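Local atomic coordinates of tail fiber protein (Acinetobacter phage AM24, PDB entry 5W5P), a protein that probably forms the trimeric tailspike with which the phage recognises, and perhaps cleaves, the capsular polysaccharide of its Acinetobacter baumannii host. Residues 386-391 with 415-420. Sequence-based numbering, arbitrary orientation.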
loop_
_atom_site.group_PDB
_atom_site.type_symbol
_atom_site.label_atom_id
_atom_site.label_comp_id
_atom_site.label_asym_id
_atom_site.label_seq_id
_atom_site.Cartn_x
_atom_site.Cartn_y
_atom_site.Cartn_z
ATOM N N TYR A 386 -8.266 0.499 -27.650
ATOM C CA TYR A 386 -7.576 0.934 -26.444
ATOM C C TYR A 386 -8.092 0.180 -25.224
ATOM O O TYR A 386 -9.295 -0.066 -25.092
ATOM C CB TYR A 386 -7.747 2.442 -26.215
ATOM C CG TYR A 386 -7.090 2.907 -24.933
ATOM C CD1 TYR A 386 -5.768 3.331 -24.927
ATOM C CD2 TYR A 386 -7.776 2.892 -23.726
ATOM C CE1 TYR A 386 -5.150 3.734 -23.756
ATOM C CE2 TYR A 386 -7.166 3.286 -22.555
ATOM C CZ TYR A 386 -5.854 3.710 -22.575
ATOM O OH TYR A 386 -5.250 4.103 -21.403
ATOM N N ALA A 387 -7.174 -0.167 -24.324
ATOM C CA ALA A 387 -7.519 -0.641 -22.991
ATOM C C ALA A 387 -6.451 -0.144 -22.031
ATOM O O ALA A 387 -5.274 -0.100 -22.389
ATOM C CB ALA A 387 -7.620 -2.168 -22.933
ATOM N N ASP A 388 -6.862 0.239 -20.819
ATOM C CA ASP A 388 -5.899 0.765 -19.854
ATOM C C ASP A 388 -4.785 -0.241 -19.574
ATOM O O ASP A 388 -3.608 0.133 -19.503
ATOM C CB ASP A 388 -6.606 1.161 -18.555
ATOM C CG ASP A 388 -7.459 2.413 -18.707
ATOM O OD1 ASP A 388 -6.966 3.418 -19.262
ATOM O OD2 ASP A 388 -8.628 2.395 -18.263
ATOM N N VAL A 389 -5.130 -1.520 -19.429
ATOM C CA VAL A 389 -4.173 -2.588 -19.134
ATOM C C VAL A 389 -4.350 -3.670 -20.196
ATOM O O VAL A 389 -5.401 -4.319 -20.252
ATOM C CB VAL A 389 -4.371 -3.167 -17.726
ATOM C CG1 VAL A 389 -3.315 -4.223 -17.418
ATOM C CG2 VAL A 389 -4.365 -2.055 -16.673
ATOM N N LYS A 390 -3.332 -3.872 -21.030
ATOM C CA LYS A 390 -3.398 -4.809 -22.149
ATOM C C LYS A 390 -2.590 -6.065 -21.852
ATOM O O LYS A 390 -1.418 -5.980 -21.461
ATOM C CB LYS A 390 -2.890 -4.166 -23.440
ATOM C CG LYS A 390 -3.995 -3.636 -24.323
ATOM C CD LYS A 390 -3.465 -3.140 -25.653
ATOM C CE LYS A 390 -4.570 -2.458 -26.436
ATOM N NZ LYS A 390 -4.052 -1.750 -27.624
ATOM N N PHE A 391 -3.209 -7.223 -22.064
ATOM C CA PHE A 391 -2.571 -8.515 -21.843
ATOM C C PHE A 391 -3.479 -9.605 -22.401
ATOM O O PHE A 391 -4.652 -9.371 -22.709
ATOM C CB PHE A 391 -2.282 -8.756 -20.356
ATOM C CG PHE A 391 -3.512 -8.792 -19.490
ATOM C CD1 PHE A 391 -4.030 -7.629 -18.948
ATOM C CD2 PHE A 391 -4.146 -9.995 -19.210
ATOM C CE1 PHE A 391 -5.163 -7.664 -18.146
ATOM C CE2 PHE A 391 -5.277 -10.036 -18.411
ATOM C CZ PHE A 391 -5.784 -8.870 -17.878
ATOM N N ALA A 415 -12.035 5.512 -20.154
ATOM C CA ALA A 415 -11.554 5.092 -21.455
ATOM C C ALA A 415 -12.517 4.068 -22.047
ATOM O O ALA A 415 -13.493 3.655 -21.414
ATOM C CB ALA A 415 -10.140 4.527 -21.335
ATOM N N TYR A 416 -12.249 3.651 -23.284
ATOM C CA TYR A 416 -13.098 2.642 -23.899
ATOM C C TYR A 416 -13.101 1.357 -23.080
ATOM O O TYR A 416 -14.162 0.766 -22.837
ATOM C CB TYR A 416 -12.650 2.368 -25.331
ATOM C CG TYR A 416 -13.677 1.581 -26.100
ATOM C CD1 TYR A 416 -14.827 2.192 -26.578
ATOM C CD2 TYR A 416 -13.512 0.223 -26.329
ATOM C CE1 TYR A 416 -15.784 1.475 -27.272
ATOM C CE2 TYR A 416 -14.467 -0.504 -27.022
ATOM C CZ TYR A 416 -15.598 0.130 -27.489
ATOM O OH TYR A 416 -16.548 -0.580 -28.182
ATOM N N ARG A 417 -11.929 0.923 -22.623
ATOM C CA ARG A 417 -11.825 -0.289 -21.828
ATOM C C ARG A 417 -10.767 -0.108 -20.752
ATOM O O ARG A 417 -9.799 0.641 -20.921
ATOM C CB ARG A 417 -11.480 -1.501 -22.695
ATOM C CG ARG A 417 -12.694 -2.205 -23.285
ATOM C CD ARG A 417 -12.307 -3.548 -23.878
ATOM N NE ARG A 417 -13.458 -4.251 -24.426
ATOM C CZ ARG A 417 -13.825 -4.209 -25.702
ATOM N NH1 ARG A 417 -13.124 -3.495 -26.576
ATOM N NH2 ARG A 417 -14.890 -4.883 -26.103
HETATM N N MSE A 418 -10.958 -0.815 -19.646
HETATM C CA MSE A 418 -9.969 -0.824 -18.583
HETATM C C MSE A 418 -8.966 -1.962 -18.779
HETATM O O MSE A 418 -7.808 -1.851 -18.366
HETATM C CB MSE A 418 -10.644 -0.938 -17.222
HETATM C CG MSE A 418 -9.722 -0.584 -16.068
HETATM SE SE MSE A 418 -10.513 -0.982 -14.339
HETATM C CE MSE A 418 -11.915 0.379 -14.333
ATOM N N TRP A 419 -9.412 -3.047 -19.416
ATOM C CA TRP A 419 -8.547 -4.190 -19.675
ATOM C C TRP A 419 -8.986 -4.871 -20.966
ATOM O O TRP A 419 -10.081 -4.629 -21.482
ATOM C CB TRP A 419 -8.555 -5.176 -18.498
ATOM C CG TRP A 419 -9.901 -5.763 -18.185
ATOM C CD1 TRP A 419 -10.522 -6.785 -18.843
ATOM C CD2 TRP A 419 -10.790 -5.368 -17.132
ATOM N NE1 TRP A 419 -11.737 -7.049 -18.267
ATOM C CE2 TRP A 419 -11.928 -6.192 -17.215
ATOM C CE3 TRP A 419 -10.734 -4.397 -16.129
ATOM C CZ2 TRP A 419 -13.001 -6.075 -16.334
ATOM C CZ3 TRP A 419 -11.800 -4.280 -15.260
ATOM C CH2 TRP A 419 -12.916 -5.115 -15.366
ATOM N N SER A 420 -8.105 -5.724 -21.490
ATOM C CA SER A 420 -8.425 -6.489 -22.690
ATOM C C SER A 420 -9.658 -7.349 -22.450
ATOM O O SER A 420 -9.740 -8.071 -21.451
ATOM C CB SER A 420 -7.241 -7.368 -23.093
ATOM O OG SER A 420 -6.099 -6.597 -23.413
HETATM O O HOH W 1 -10.333 -2.252 -26.514
#
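V389 and W419 form a single parallel beta bridge, joined by V389 N to M418 O (2.9 Å) and by S420 N to V389 O (3.3 Å). One residue earlier D388 N bonds to R417 O (3.0 Å). The pairing shows how a loop segment extends an edge strand without forming a regular strand itself. Beyond the bridge, the S420 side chain takes over the backbone's role, its OG accepting F391 N at 3.3 Å in a fairly straight bond (163°). At the other end, A415 CB meets the Y386 ring obliquely, 3.4 Å from CE2. With CG anti to the backbone N (chi1 177°), that ring is placed so that Y386 OH donates to D388 OD1 on its anti side (2.8 Å). OD2 is engaged by T413, so both carboxylate oxygens of this buried aspartate have partners. R417, whose NH2 is hydrogen-bonded to R439 O, reaches Y386 O through a water that accepts from NH1 and donates to that carbonyl. The W419 side chain leaves its backbone away from 386-391, and its indole stacks on F408. Stacking of successive rungs through parallel backbone bonds, with 389-390 the outermost regular strand on this side of the stack within the chain, is characteristic of the right-handed beta-helix of phage tailspikes.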